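PDB 4PNE: methyltransferase-like protein from Saccharopolyspora spinosa, which catalyses a [4+2] cycloaddition in spinosyn biosynthesis, although its fold is that of an S-adenosylmethionine-dependent methyltransferase. Local coordinates for residues A76-T81 / A107-R112; A129-C134 / V144-V149; D150-P155 / P176-R181; Q225-L230 / F235-W240. One frame throughout, in Å; residues are numbered along the deposited sequence.

Contact 1: residues A76-T81 / A107-R112; sequences AADRLT and ALRVAR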
loop_
_atom_site.group_PDB
_atom_site.type_symbol
_atom_site.label_atom_id
_atom_site.label_comp_id
_atom_site.label_asym_id
_atom_site.label_seq_id
_atom_site.Cartn_x
_atom_site.Cartn_y
_atom_site.Cartn_z
ATOM N N ALA A 76 10.085 -7.875 -7.789
ATOM C CA ALA A 76 10.027 -8.117 -6.347
ATOM C C ALA A 76 8.736 -7.559 -5.739
ATOM O O ALA A 76 8.147 -8.163 -4.831
ATOM C CB ALA A 76 11.228 -7.509 -5.659
ATOM N N ALA A 77 8.263 -6.440 -6.264
ATOM C CA ALA A 77 6.973 -5.914 -5.846
ATOM C C ALA A 77 5.854 -6.878 -6.223
ATOM O O ALA A 77 4.908 -7.089 -5.452
ATOM C CB ALA A 77 6.724 -4.537 -6.450
ATOM N N ASP A 78 5.968 -7.529 -7.379
ATOM C CA ASP A 78 4.939 -8.498 -7.775
ATOM C C ASP A 78 4.959 -9.705 -6.814
ATOM O O ASP A 78 3.926 -10.308 -6.530
ATOM C CB ASP A 78 5.137 -8.963 -9.221
ATOM C CG ASP A 78 4.679 -7.938 -10.256
ATOM O OD1 ASP A 78 3.917 -7.004 -9.909
ATOM O OD2 ASP A 78 5.098 -8.083 -11.430
ATOM N N ARG A 79 6.139 -10.067 -6.309
ATOM C CA ARG A 79 6.247 -11.165 -5.358
ATOM C C ARG A 79 5.511 -10.806 -4.080
ATOM O O ARG A 79 4.809 -11.643 -3.492
ATOM C CB ARG A 79 7.718 -11.463 -5.075
ATOM C CG ARG A 79 7.965 -12.523 -4.041
ATOM C CD ARG A 79 7.399 -13.841 -4.466
ATOM N NE ARG A 79 7.774 -14.874 -3.500
ATOM C CZ ARG A 79 6.981 -15.851 -3.070
ATOM N NH1 ARG A 79 5.732 -15.969 -3.519
ATOM N NH2 ARG A 79 7.451 -16.724 -2.186
ATOM N N LEU A 80 5.676 -9.581 -3.625
ATOM C CA LEU A 80 4.988 -9.146 -2.427
ATOM C C LEU A 80 3.487 -9.218 -2.651
ATOM O O LEU A 80 2.741 -9.743 -1.821
ATOM C CB LEU A 80 5.417 -7.752 -2.022
ATOM C CG LEU A 80 4.752 -7.309 -0.712
ATOM C CD1 LEU A 80 5.176 -8.179 0.496
ATOM C CD2 LEU A 80 5.080 -5.898 -0.407
ATOM N N THR A 81 3.033 -8.723 -3.780
ATOM C CA THR A 81 1.612 -8.807 -4.108
ATOM C C THR A 81 1.096 -10.240 -4.003
ATOM O O THR A 81 0.024 -10.491 -3.414
ATOM C CB THR A 81 1.351 -8.243 -5.521
ATOM O OG1 THR A 81 1.598 -6.833 -5.510
ATOM C CG2 THR A 81 -0.113 -8.461 -5.979
ATOM N N ALA A 107 -4.000 -5.014 -7.849
ATOM C CA ALA A 107 -5.347 -5.560 -8.007
ATOM C C ALA A 107 -5.507 -6.265 -9.353
ATOM O O ALA A 107 -6.089 -7.328 -9.436
ATOM C CB ALA A 107 -6.376 -4.487 -7.870
ATOM N N LEU A 108 -5.011 -5.646 -10.416
ATOM C CA LEU A 108 -5.142 -6.226 -11.733
ATOM C C LEU A 108 -4.281 -7.452 -11.892
ATOM O O LEU A 108 -4.644 -8.356 -12.623
ATOM C CB LEU A 108 -4.796 -5.179 -12.812
ATOM C CG LEU A 108 -5.854 -4.088 -12.898
ATOM C CD1 LEU A 108 -5.350 -2.846 -13.601
ATOM C CD2 LEU A 108 -7.119 -4.600 -13.570
ATOM N N ARG A 109 -3.144 -7.511 -11.200
ATOM C CA ARG A 109 -2.321 -8.714 -11.239
ATOM C C ARG A 109 -3.065 -9.917 -10.675
ATOM O O ARG A 109 -3.049 -11.028 -11.257
ATOM C CB ARG A 109 -1.014 -8.497 -10.465
ATOM C CG ARG A 109 -0.141 -9.739 -10.359
ATOM C CD ARG A 109 1.218 -9.406 -9.738
ATOM N NE ARG A 109 1.966 -10.632 -9.559
ATOM C CZ ARG A 109 2.662 -11.216 -10.530
ATOM N NH1 ARG A 109 2.762 -10.641 -11.731
ATOM N NH2 ARG A 109 3.305 -12.344 -10.279
ATOM N N VAL A 110 -3.717 -9.698 -9.554
ATOM C CA VAL A 110 -4.459 -10.747 -8.857
ATOM C C VAL A 110 -5.731 -11.099 -9.631
ATOM O O VAL A 110 -6.067 -12.260 -9.743
ATOM C CB VAL A 110 -4.779 -10.307 -7.406
ATOM C CG1 VAL A 110 -5.660 -11.322 -6.700
ATOM C CG2 VAL A 110 -3.527 -10.155 -6.615
ATOM N N ALA A 111 -6.385 -10.096 -10.218
ATOM C CA ALA A 111 -7.621 -10.321 -10.943
ATOM C C ALA A 111 -7.376 -11.121 -12.220
ATOM O O ALA A 111 -8.281 -11.763 -12.730
ATOM C CB ALA A 111 -8.286 -9.020 -11.265
ATOM N N ARG A 112 -6.162 -11.088 -12.759
ATOM C CA ARG A 112 -5.928 -11.846 -13.999
ATOM C C ARG A 112 -6.245 -13.336 -13.798
ATOM O O ARG A 112 -6.822 -13.965 -14.689
ATOM C CB ARG A 112 -4.482 -11.649 -14.485
ATOM C CG ARG A 112 -4.252 -12.126 -15.905
ATOM C CD ARG A 112 -2.775 -12.303 -16.211
ATOM N NE ARG A 112 -2.185 -13.388 -15.439
ATOM C CZ ARG A 112 -0.895 -13.698 -15.437
ATOM N NH1 ARG A 112 -0.034 -12.992 -16.165
ATOM N NH2 ARG A 112 -0.468 -14.714 -14.698
#

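Contact 2: residues A129-C134 / V144-V149; sequences AIAADC and VDFSCV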
loop_
_atom_site.group_PDB
_atom_site.type_symbol
_atom_site.label_atom_id
_atom_site.label_comp_id
_atom_site.label_asym_id
_atom_site.label_seq_id
_atom_site.Cartn_x
_atom_site.Cartn_y
_atom_site.Cartn_z
ATOM N N ALA A 129 -8.409 7.224 -12.519
ATOM C CA ALA A 129 -8.475 7.254 -13.962
ATOM C C ALA A 129 -7.508 6.281 -14.639
ATOM O O ALA A 129 -7.878 5.581 -15.573
ATOM C CB ALA A 129 -8.209 8.687 -14.461
ATOM N N ILE A 130 -6.270 6.218 -14.149
ATOM C CA ILE A 130 -5.271 5.308 -14.709
ATOM C C ILE A 130 -5.680 3.856 -14.468
ATOM O O ILE A 130 -5.569 3.000 -15.365
ATOM C CB ILE A 130 -3.847 5.582 -14.113
ATOM C CG1 ILE A 130 -3.302 6.922 -14.628
ATOM C CG2 ILE A 130 -2.885 4.427 -14.425
ATOM C CD1 ILE A 130 -1.983 7.322 -14.046
ATOM N N ALA A 131 -6.112 3.565 -13.250
ATOM C CA ALA A 131 -6.512 2.226 -12.867
ATOM C C ALA A 131 -7.678 1.736 -13.738
ATOM O O ALA A 131 -7.681 0.606 -14.243
ATOM C CB ALA A 131 -6.902 2.201 -11.405
ATOM N N ALA A 132 -8.679 2.582 -13.898
ATOM C CA ALA A 132 -9.852 2.193 -14.704
ATOM C C ALA A 132 -9.468 1.963 -16.176
ATOM O O ALA A 132 -9.952 1.030 -16.816
ATOM C CB ALA A 132 -10.953 3.231 -14.572
ATOM N N ASP A 133 -8.596 2.805 -16.733
ATOM C CA ASP A 133 -8.137 2.606 -18.104
ATOM C C ASP A 133 -7.359 1.319 -18.271
ATOM O O ASP A 133 -7.488 0.646 -19.264
ATOM C CB ASP A 133 -7.221 3.749 -18.545
ATOM C CG ASP A 133 -7.964 4.947 -19.075
ATOM O OD1 ASP A 133 -9.214 4.958 -19.079
ATOM O OD2 ASP A 133 -7.260 5.906 -19.480
ATOM N N CYS A 134 -6.494 1.027 -17.306
ATOM C CA CYS A 134 -5.711 -0.211 -17.312
ATOM C C CYS A 134 -6.636 -1.431 -17.260
ATOM O O CYS A 134 -6.400 -2.424 -17.941
ATOM C CB CYS A 134 -4.768 -0.238 -16.135
ATOM S SG CYS A 134 -3.329 0.775 -16.330
ATOM N N VAL A 144 -12.611 -5.980 -11.667
ATOM C CA VAL A 144 -12.041 -4.930 -10.842
ATOM C C VAL A 144 -12.650 -3.599 -11.208
ATOM O O VAL A 144 -12.745 -3.273 -12.400
ATOM C CB VAL A 144 -10.498 -4.867 -11.017
ATOM C CG1 VAL A 144 -9.877 -3.987 -9.959
ATOM C CG2 VAL A 144 -9.899 -6.264 -10.970
ATOM N N ASP A 145 -13.054 -2.828 -10.209
ATOM C CA ASP A 145 -13.425 -1.437 -10.440
ATOM C C ASP A 145 -12.809 -0.526 -9.374
ATOM O O ASP A 145 -12.441 -0.937 -8.262
ATOM C CB ASP A 145 -14.933 -1.258 -10.477
ATOM C CG ASP A 145 -15.538 -1.328 -9.134
ATOM O OD1 ASP A 145 -15.260 -2.316 -8.427
ATOM O OD2 ASP A 145 -16.289 -0.397 -8.778
ATOM N N PHE A 146 -12.674 0.731 -9.750
ATOM C CA PHE A 146 -11.943 1.705 -8.985
ATOM C C PHE A 146 -12.760 2.936 -8.743
ATOM O O PHE A 146 -13.471 3.391 -9.643
ATOM C CB PHE A 146 -10.670 2.074 -9.729
ATOM C CG PHE A 146 -9.785 0.914 -9.983
ATOM C CD1 PHE A 146 -8.966 0.421 -8.985
ATOM C CD2 PHE A 146 -9.779 0.270 -11.210
ATOM C CE1 PHE A 146 -8.161 -0.658 -9.206
ATOM C CE2 PHE A 146 -8.963 -0.814 -11.421
ATOM C CZ PHE A 146 -8.149 -1.273 -10.416
ATOM N N SER A 147 -12.631 3.484 -7.537
ATOM C CA SER A 147 -13.314 4.692 -7.148
ATOM C C SER A 147 -12.521 5.579 -6.220
ATOM O O SER A 147 -11.603 5.121 -5.511
ATOM C CB SER A 147 -14.657 4.360 -6.492
ATOM O OG SER A 147 -14.483 3.511 -5.395
ATOM N N CYS A 148 -12.890 6.851 -6.217
ATOM C CA CYS A 148 -12.283 7.839 -5.348
ATOM C C CYS A 148 -13.058 7.896 -4.050
ATOM O O CYS A 148 -14.092 8.556 -3.969
ATOM C CB CYS A 148 -12.272 9.217 -6.004
ATOM S SG CYS A 148 -11.218 10.409 -5.154
ATOM N N VAL A 149 -12.509 7.225 -3.044
ATOM C CA VAL A 149 -13.164 6.976 -1.775
ATOM C C VAL A 149 -12.126 7.122 -0.670
ATOM O O VAL A 149 -11.008 6.616 -0.789
ATOM C CB VAL A 149 -13.794 5.559 -1.734
ATOM C CG1 VAL A 149 -14.270 5.183 -0.333
ATOM C CG2 VAL A 149 -14.925 5.446 -2.719
#

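Contact 3: residues D150-P155 / P176-R181; sequences DAMSLP and PDRAIR. With SAH (S-adenosyl-L-homocysteine), chain C.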
loop_
_atom_site.group_PDB
_atom_site.type_symbol
_atom_site.label_atom_id
_atom_site.label_comp_id
_atom_site.label_asym_id
_atom_site.label_seq_id
_atom_site.Cartn_x
_atom_site.Cartn_y
_atom_site.Cartn_z
ATOM N N ASP A 150 -12.508 7.820 0.396
ATOM C CA ASP A 150 -11.700 7.981 1.597
ATOM C C ASP A 150 -11.936 6.816 2.561
ATOM O O ASP A 150 -13.040 6.618 3.032
ATOM C CB ASP A 150 -12.064 9.310 2.276
ATOM C CG ASP A 150 -11.122 9.682 3.418
ATOM O OD1 ASP A 150 -10.437 8.814 4.000
ATOM O OD2 ASP A 150 -11.099 10.885 3.744
ATOM N N ALA A 151 -10.892 6.075 2.889
ATOM C CA ALA A 151 -11.014 4.895 3.725
ATOM C C ALA A 151 -11.450 5.233 5.137
ATOM O O ALA A 151 -11.908 4.356 5.847
ATOM C CB ALA A 151 -9.678 4.124 3.742
ATOM N N MET A 152 -11.323 6.494 5.541
ATOM C CA MET A 152 -11.752 6.878 6.881
ATOM C C MET A 152 -13.268 7.040 6.931
ATOM O O MET A 152 -13.844 7.205 8.024
ATOM C CB MET A 152 -11.038 8.148 7.330
ATOM C CG MET A 152 -9.580 7.859 7.662
ATOM S SD MET A 152 -8.583 9.277 8.098
ATOM C CE MET A 152 -8.318 9.982 6.473
ATOM N N SER A 153 -13.911 6.968 5.760
ATOM C CA SER A 153 -15.372 7.003 5.678
ATOM C C SER A 153 -15.899 6.228 4.480
ATOM O O SER A 153 -16.175 6.789 3.433
ATOM C CB SER A 153 -15.864 8.439 5.597
ATOM O OG SER A 153 -17.277 8.435 5.668
ATOM N N LEU A 154 -16.118 4.940 4.669
ATOM C CA LEU A 154 -16.454 4.064 3.567
ATOM C C LEU A 154 -17.944 4.099 3.291
ATOM O O LEU A 154 -18.734 4.035 4.234
ATOM C CB LEU A 154 -16.021 2.637 3.889
ATOM C CG LEU A 154 -14.519 2.418 4.050
ATOM C CD1 LEU A 154 -14.295 0.953 4.466
ATOM C CD2 LEU A 154 -13.769 2.732 2.786
ATOM N N PRO A 155 -18.328 4.153 2.001
ATOM C CA PRO A 155 -19.763 4.233 1.667
ATOM C C PRO A 155 -20.487 2.888 1.771
ATOM O O PRO A 155 -21.710 2.829 1.637
ATOM C CB PRO A 155 -19.742 4.721 0.223
ATOM C CG PRO A 155 -18.474 4.168 -0.333
ATOM C CD PRO A 155 -17.482 4.296 0.799
ATOM N N PRO A 176 -5.433 6.783 11.161
ATOM C CA PRO A 176 -5.419 5.380 10.717
ATOM C C PRO A 176 -6.371 4.520 11.519
ATOM O O PRO A 176 -6.883 3.550 10.993
ATOM C CB PRO A 176 -3.984 4.929 10.965
ATOM C CG PRO A 176 -3.179 6.155 11.097
ATOM C CD PRO A 176 -4.093 7.282 11.509
ATOM N N ASP A 177 -6.584 4.857 12.785
ATOM C CA ASP A 177 -7.431 4.023 13.623
ATOM C C ASP A 177 -8.850 4.067 13.125
ATOM O O ASP A 177 -9.573 3.106 13.258
ATOM C CB ASP A 177 -7.359 4.466 15.082
ATOM C CG ASP A 177 -5.979 4.274 15.677
ATOM O OD1 ASP A 177 -5.581 3.106 15.925
ATOM O OD2 ASP A 177 -5.283 5.293 15.901
ATOM N N ARG A 178 -9.245 5.217 12.599
ATOM C CA ARG A 178 -10.566 5.415 12.040
ATOM C C ARG A 178 -10.752 4.556 10.804
ATOM O O ARG A 178 -11.766 3.910 10.647
ATOM C CB ARG A 178 -10.775 6.874 11.673
ATOM C CG ARG A 178 -12.134 7.191 11.129
ATOM C CD ARG A 178 -12.268 8.680 10.866
ATOM N NE ARG A 178 -12.063 9.468 12.077
ATOM C CZ ARG A 178 -13.011 9.721 12.972
ATOM N NH1 ARG A 178 -14.242 9.243 12.803
ATOM N NH2 ARG A 178 -12.726 10.450 14.043
ATOM N N ALA A 179 -9.754 4.545 9.929
ATOM C CA ALA A 179 -9.812 3.680 8.753
ATOM C C ALA A 179 -9.842 2.195 9.149
ATOM O O ALA A 179 -10.538 1.367 8.544
ATOM C CB ALA A 179 -8.645 3.951 7.858
ATOM N N ILE A 180 -9.058 1.831 10.151
ATOM C CA ILE A 180 -9.037 0.448 10.585
ATOM C C ILE A 180 -10.428 0.001 11.088
ATOM O O ILE A 180 -10.895 -1.091 10.757
ATOM C CB ILE A 180 -7.978 0.251 11.675
ATOM C CG1 ILE A 180 -6.569 0.299 11.051
ATOM C CG2 ILE A 180 -8.195 -1.079 12.395
ATOM C CD1 ILE A 180 -5.491 0.393 12.066
ATOM N N ARG A 181 -11.094 0.841 11.876
ATOM C CA ARG A 181 -12.440 0.526 12.330
ATOM C C ARG A 181 -13.428 0.434 11.148
ATOM O O ARG A 181 -14.341 -0.385 11.179
ATOM C CB ARG A 181 -12.919 1.557 13.351
ATOM C CG ARG A 181 -12.131 1.481 14.632
ATOM C CD ARG A 181 -12.760 2.274 15.764
ATOM N NE ARG A 181 -12.830 3.696 15.456
ATOM C CZ ARG A 181 -11.870 4.587 15.709
ATOM N NH1 ARG A 181 -10.720 4.224 16.262
ATOM N NH2 ARG A 181 -12.057 5.858 15.375
HETATM N N SAH C . -1.725 -0.429 -2.457
HETATM C CA SAH C . -1.120 0.224 -3.622
HETATM C CB SAH C . -0.724 1.680 -3.391
HETATM C CG SAH C . 0.005 2.037 -2.119
HETATM S SD SAH C . 0.529 3.758 -2.147
HETATM C C SAH C . 0.072 -0.573 -4.074
HETATM O O SAH C . 0.537 -0.383 -5.184
HETATM O OXT SAH C . 0.509 -1.473 -3.352
HETATM C "C5'" SAH C . -0.686 4.394 -0.964
HETATM C "C4'" SAH C . -2.105 4.451 -1.509
HETATM O "O4'" SAH C . -3.010 4.741 -0.451
HETATM C "C3'" SAH C . -2.332 5.538 -2.546
HETATM O "O3'" SAH C . -3.062 4.927 -3.594
HETATM C "C2'" SAH C . -3.144 6.587 -1.805
HETATM O "O2'" SAH C . -3.981 7.432 -2.594
HETATM C "C1'" SAH C . -3.947 5.707 -0.849
HETATM N N9 SAH C . -4.507 6.463 0.287
HETATM C C8 SAH C . -3.916 7.336 1.141
HETATM N N7 SAH C . -4.837 7.824 2.003
HETATM C C5 SAH C . -6.024 7.272 1.685
HETATM C C6 SAH C . -7.295 7.414 2.201
HETATM N N6 SAH C . -7.541 8.207 3.234
HETATM N N1 SAH C . -8.306 6.696 1.670
HETATM C C2 SAH C . -8.095 5.843 0.607
HETATM N N3 SAH C . -6.851 5.731 0.056
HETATM C C4 SAH C . -5.829 6.416 0.614
#

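Contact 4: residues Q225-L230 / F235-W240; sequences QLLESL and FEILDW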
loop_
_atom_site.group_PDB
_atom_site.type_symbol
_atom_site.label_atom_id
_atom_site.label_comp_id
_atom_site.label_asym_id
_atom_site.label_seq_id
_atom_site.Cartn_x
_atom_site.Cartn_y
_atom_site.Cartn_z
ATOM N N GLN A 225 3.226 -1.477 16.911
ATOM C CA GLN A 225 2.233 -0.406 17.121
ATOM C C GLN A 225 1.056 -0.570 16.165
ATOM O O GLN A 225 -0.098 -0.349 16.521
ATOM C CB GLN A 225 2.885 0.964 16.949
ATOM C CG GLN A 225 3.803 1.285 18.125
ATOM C CD GLN A 225 4.634 2.537 17.935
ATOM O OE1 GLN A 225 5.164 2.815 16.858
ATOM N NE2 GLN A 225 4.786 3.289 19.005
ATOM N N LEU A 226 1.373 -0.950 14.936
ATOM C CA LEU A 226 0.356 -1.294 13.951
ATOM C C LEU A 226 -0.515 -2.461 14.449
ATOM O O LEU A 226 -1.737 -2.429 14.349
ATOM C CB LEU A 226 1.000 -1.669 12.611
ATOM C CG LEU A 226 0.919 -0.696 11.456
ATOM C CD1 LEU A 226 1.697 -1.287 10.284
ATOM C CD2 LEU A 226 -0.530 -0.491 11.070
ATOM N N LEU A 227 0.138 -3.498 14.980
ATOM C CA LEU A 227 -0.574 -4.656 15.505
ATOM C C LEU A 227 -1.516 -4.262 16.605
ATOM O O LEU A 227 -2.672 -4.680 16.634
ATOM C CB LEU A 227 0.375 -5.712 16.049
ATOM C CG LEU A 227 1.035 -6.582 15.001
ATOM C CD1 LEU A 227 2.172 -7.307 15.661
ATOM C CD2 LEU A 227 0.041 -7.549 14.398
ATOM N N GLU A 228 -1.034 -3.423 17.511
ATOM C CA GLU A 228 -1.841 -3.022 18.633
ATOM C C GLU A 228 -3.058 -2.169 18.203
ATOM O O GLU A 228 -4.155 -2.319 18.737
ATOM C CB GLU A 228 -0.977 -2.301 19.652
ATOM C CG GLU A 228 -1.685 -2.063 20.960
ATOM C CD GLU A 228 -2.379 -3.317 21.524
ATOM O OE1 GLU A 228 -1.824 -4.433 21.392
ATOM O OE2 GLU A 228 -3.480 -3.173 22.100
ATOM N N SER A 229 -2.894 -1.284 17.215
ATOM C CA SER A 229 -4.040 -0.591 16.647
ATOM C C SER A 229 -5.065 -1.533 16.006
ATOM O O SER A 229 -6.268 -1.343 16.147
ATOM C CB SER A 229 -3.547 0.437 15.627
ATOM O OG SER A 229 -2.991 1.561 16.318
ATOM N N LEU A 230 -4.600 -2.542 15.277
ATOM C CA LEU A 230 -5.519 -3.513 14.673
ATOM C C LEU A 230 -6.302 -4.275 15.730
ATOM O O LEU A 230 -7.528 -4.393 15.635
ATOM C CB LEU A 230 -4.746 -4.493 13.805
ATOM C CG LEU A 230 -4.122 -3.946 12.517
ATOM C CD1 LEU A 230 -3.195 -4.980 11.911
ATOM C CD2 LEU A 230 -5.213 -3.583 11.516
ATOM N N PHE A 235 -9.844 -6.493 15.581
ATOM C CA PHE A 235 -9.325 -7.579 14.767
ATOM C C PHE A 235 -8.672 -8.664 15.620
ATOM O O PHE A 235 -8.069 -8.350 16.655
ATOM C CB PHE A 235 -8.300 -7.061 13.782
ATOM C CG PHE A 235 -8.899 -6.402 12.579
ATOM C CD1 PHE A 235 -9.295 -7.155 11.493
ATOM C CD2 PHE A 235 -9.029 -5.030 12.518
ATOM C CE1 PHE A 235 -9.833 -6.549 10.383
ATOM C CE2 PHE A 235 -9.567 -4.427 11.391
ATOM C CZ PHE A 235 -9.955 -5.184 10.339
ATOM N N GLU A 236 -8.803 -9.915 15.188
ATOM C CA GLU A 236 -7.911 -11.004 15.613
ATOM C C GLU A 236 -6.659 -11.016 14.742
ATOM O O GLU A 236 -6.753 -11.035 13.522
ATOM C CB GLU A 236 -8.570 -12.377 15.475
ATOM C CG GLU A 236 -9.894 -12.546 16.117
ATOM C CD GLU A 236 -10.497 -13.897 15.769
ATOM O OE1 GLU A 236 -9.782 -14.727 15.147
ATOM O OE2 GLU A 236 -11.677 -14.118 16.097
ATOM N N ILE A 237 -5.489 -11.040 15.346
ATOM C CA ILE A 237 -4.279 -11.151 14.575
ATOM C C ILE A 237 -4.027 -12.605 14.253
ATOM O O ILE A 237 -3.955 -13.458 15.167
ATOM C CB ILE A 237 -3.070 -10.569 15.327
ATOM C CG1 ILE A 237 -3.364 -9.147 15.819
ATOM C CG2 ILE A 237 -1.846 -10.613 14.454
ATOM C CD1 ILE A 237 -3.705 -8.168 14.717
ATOM N N LEU A 238 -3.939 -12.907 12.969
ATOM C CA LEU A 238 -3.661 -14.260 12.522
ATOM C C LEU A 238 -2.160 -14.475 12.398
ATOM O O LEU A 238 -1.639 -15.545 12.761
ATOM C CB LEU A 238 -4.346 -14.555 11.195
ATOM C CG LEU A 238 -5.877 -14.527 11.203
ATOM C CD1 LEU A 238 -6.415 -14.562 9.790
ATOM C CD2 LEU A 238 -6.454 -15.652 12.054
ATOM N N ASP A 239 -1.444 -13.448 11.947
ATOM C CA ASP A 239 -0.024 -13.615 11.672
ATOM C C ASP A 239 0.662 -12.274 11.524
ATOM O O ASP A 239 0.095 -11.331 10.995
ATOM C CB ASP A 239 0.143 -14.435 10.392
ATOM C CG ASP A 239 1.511 -15.066 10.261
ATOM O OD1 ASP A 239 2.136 -15.364 11.300
ATOM O OD2 ASP A 239 1.950 -15.284 9.112
ATOM N N TRP A 240 1.896 -12.210 11.982
ATOM C CA TRP A 240 2.828 -11.131 11.682
ATOM C C TRP A 240 4.104 -11.783 11.187
ATOM O O TRP A 240 4.611 -12.722 11.807
ATOM C CB TRP A 240 3.117 -10.286 12.924
ATOM C CG TRP A 240 4.300 -9.278 12.900
ATOM C CD1 TRP A 240 4.872 -8.680 11.813
ATOM C CD2 TRP A 240 5.017 -8.784 14.038
ATOM N NE1 TRP A 240 5.894 -7.840 12.211
ATOM C CE2 TRP A 240 6.003 -7.892 13.574
ATOM C CE3 TRP A 240 4.909 -9.004 15.412
ATOM C CZ2 TRP A 240 6.882 -7.218 14.445
ATOM C CZ3 TRP A 240 5.778 -8.329 16.272
ATOM C CH2 TRP A 240 6.757 -7.456 15.779
#

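Contact 1: residues A76-T81 / A107-R112
D78 and R109 lie one over the other. Their carboxylate and guanidinium planes are only 6° apart. D78 CB sits above the centre of the guanidinium, and D78 OD2 is 3.5 Å from R109 NH1. This is a salt bridge of charge alone. OD2 sits above the flat group, where it meets the charge but not the direction of an N-H. R109 reaches D78 because its chain is extended from CG to NE, with CG anti to the backbone N (chi1 175°).

Deeper in the contact the surfaces are apolar. T81 CG2 meets V110 CG2 at 3.9 Å and also touches the aliphatic part of R109, with R109 CD at 4.1 Å. T81 and V110 are both buried, whereas the ion pair lies nearer the surface.

The charged groups are positioned by a second shell. R109 NH2 makes a salt bridge with D82. D78 OD1 is hydrogen-bonded to Q105 NE2, at the start of the helix that carries R109. Apart from these, A77 O is bonded to H61 NE2, which ties the helix to the cofactor site. H61 binds S-adenosyl-L-homocysteine, and its side chain also touches T81.

The axes of the two short helical segments come within 10.5 Å and cross at -62°. Helix 105-113 follows the turn with G102, another residue of that binding site. G102, G104 and A107 fit a GxGxxA pattern, consistent with the cofactor-binding strand-turn-helix of a Rossmann-like methyltransferase fold.

Contact 2: residues A129-C134 / V144-V149
The helical turn that sets A131 and A132 against F146 is held by a backbone bond from C134 N to I130 O, 2.9 Å. Across the contact itself the partners are mostly carbon. A131 CB stands over one face of the F146 ring, 3.4 Å from the centroid and 9° off the ring normal. This is a well-centred CH-pi contact. The methyl group is nearly equidistant from all six ring carbons.

The ring is placed by its torsions. CG is anti to the carbonyl carbon and beside the backbone N (chi1 -59°), and chi2 of -79° turns a face to the helix. The backbone approaches one side of the ring as well. A131 O is 3.4 Å from F146 CE2, and A132 N is 3.7 Å from F146 CD2.

F146 also touches C101 and lies on the outermost strand 144-148. Through S147 that strand is hydrogen-bonded to G120 and T122 of strand 117-122. Helix 125-138 connects the two strands as the arm of a beta-alpha-beta crossover. V149, just past the strand, touches the bound S-adenosyl-L-homocysteine.

No polar side chain takes part in the fit. Helix and strand are therefore joined here by dispersion and shape, with a small methyl group letting them come close.

Contact 3: residues D150-P155 / P176-R181
A179 and the turn at A151 and M152 form the tight part of this contact. The CA atoms of M152 and A179 are only 4.2 Å apart, which the small side chain of A179 permits. A151 O comes within 3.6 Å of A179 CA, and M152 CG packs on A179 CB at 4.0 Å. A151 and A179 are buried.

The outer side is open to solvent. R178 is exposed, and only the aliphatic CG and CD of its long chain lie along M152. The chain then bends at chi3 (-59°), and the guanidinium turns off to a salt bridge with E175.

The turn from D150 to S153 is a type I beta turn, closed by S153 N to D150 O. D150 OD1 also accepts from M152 N at 2.9 Å, from above the carboxylate plane, making an Asx turn. D150 OD1 takes a second bond, from N6 of S-adenosyl-L-homocysteine at 3.1 Å. S36 OG binds D150 OD2, so both carboxylate oxygens are held. A151 N gives an almost straight bond to N1 of S-adenosyl-L-homocysteine, 2.9 Å at 172°. M152 CE lies 3.8 Å from N6 of S-adenosyl-L-homocysteine.

Helix 176-186 thus backs the loop that reads the adenine edge. A side-chain acid for N6 and a backbone N-H for N1 are characteristic of the adenine end of the methyltransferase cofactor pocket.

Contact 4: residues Q225-L230 / F235-W240
L227 is wedged between I237 and W240, one methyl group to each. Its CG is anti to the carbonyl carbon (chi1 -79°), which carries the branched end toward the strand. L227 CD2 rests on I237 CG2 at 3.6 Å. L227 CD1 presses close to the indole, 3.2 Å from W240 CE3. The leucine and tryptophan side chains cross at about a right angle. In W240, chi1 (167°) swings the indole toward the helix, and its six-membered ring at CE3 is the part L227 CD1 meets.

I237 starts out like L227 but bends at chi2 (-59°). Its CG2 meets L227. The bend brings CD1 against both L227 CD2 and L230 CB, with I237 CD1 3.9 Å from L230 CB.

Where the helix leads into the strand, F235 N donates to L230 O, 3.1 Å, tilted from the carbonyl plane. L230 O also lies at the edge of the F235 ring, near its plane, 3.5 Å from F235 CD2. L230 CD2 meets F235 CD2 at 4.2 Å. Both side chains also touch I180 and L193.

I237 and W240 can both face the helix, three residues apart, because L238 and D239 form a classic beta bulge opposite T296. Helix 223-233 thus packs on the edge strand 236-242. The sheet order 3-2-1-4-5-7-6, with 290-298 antiparallel next to this strand, is that of the class I methyltransferase fold.

From the N terminus the four contacts follow in series, and none nests in or crosses another. Contact 1 closes a loop that holds strand 95-99 and the glycine-bearing turn. Contact 2 closes the shorter return from helix 125-138 to strand 144-148. It touches contact 1 through A111 with V144 and L108 with C134. Contact 3 spans strand 161-167 and joins the adenine-binding loop to helix 176-186; V149 of contact 2 packs on P155 and L154. Contact 4 is a tight helix-to-strand return at the far edge of the sheet. It meets contact 3 through D177 with S229 and I180 with F235. Contacts 2 and 4 lie at the two outermost strands.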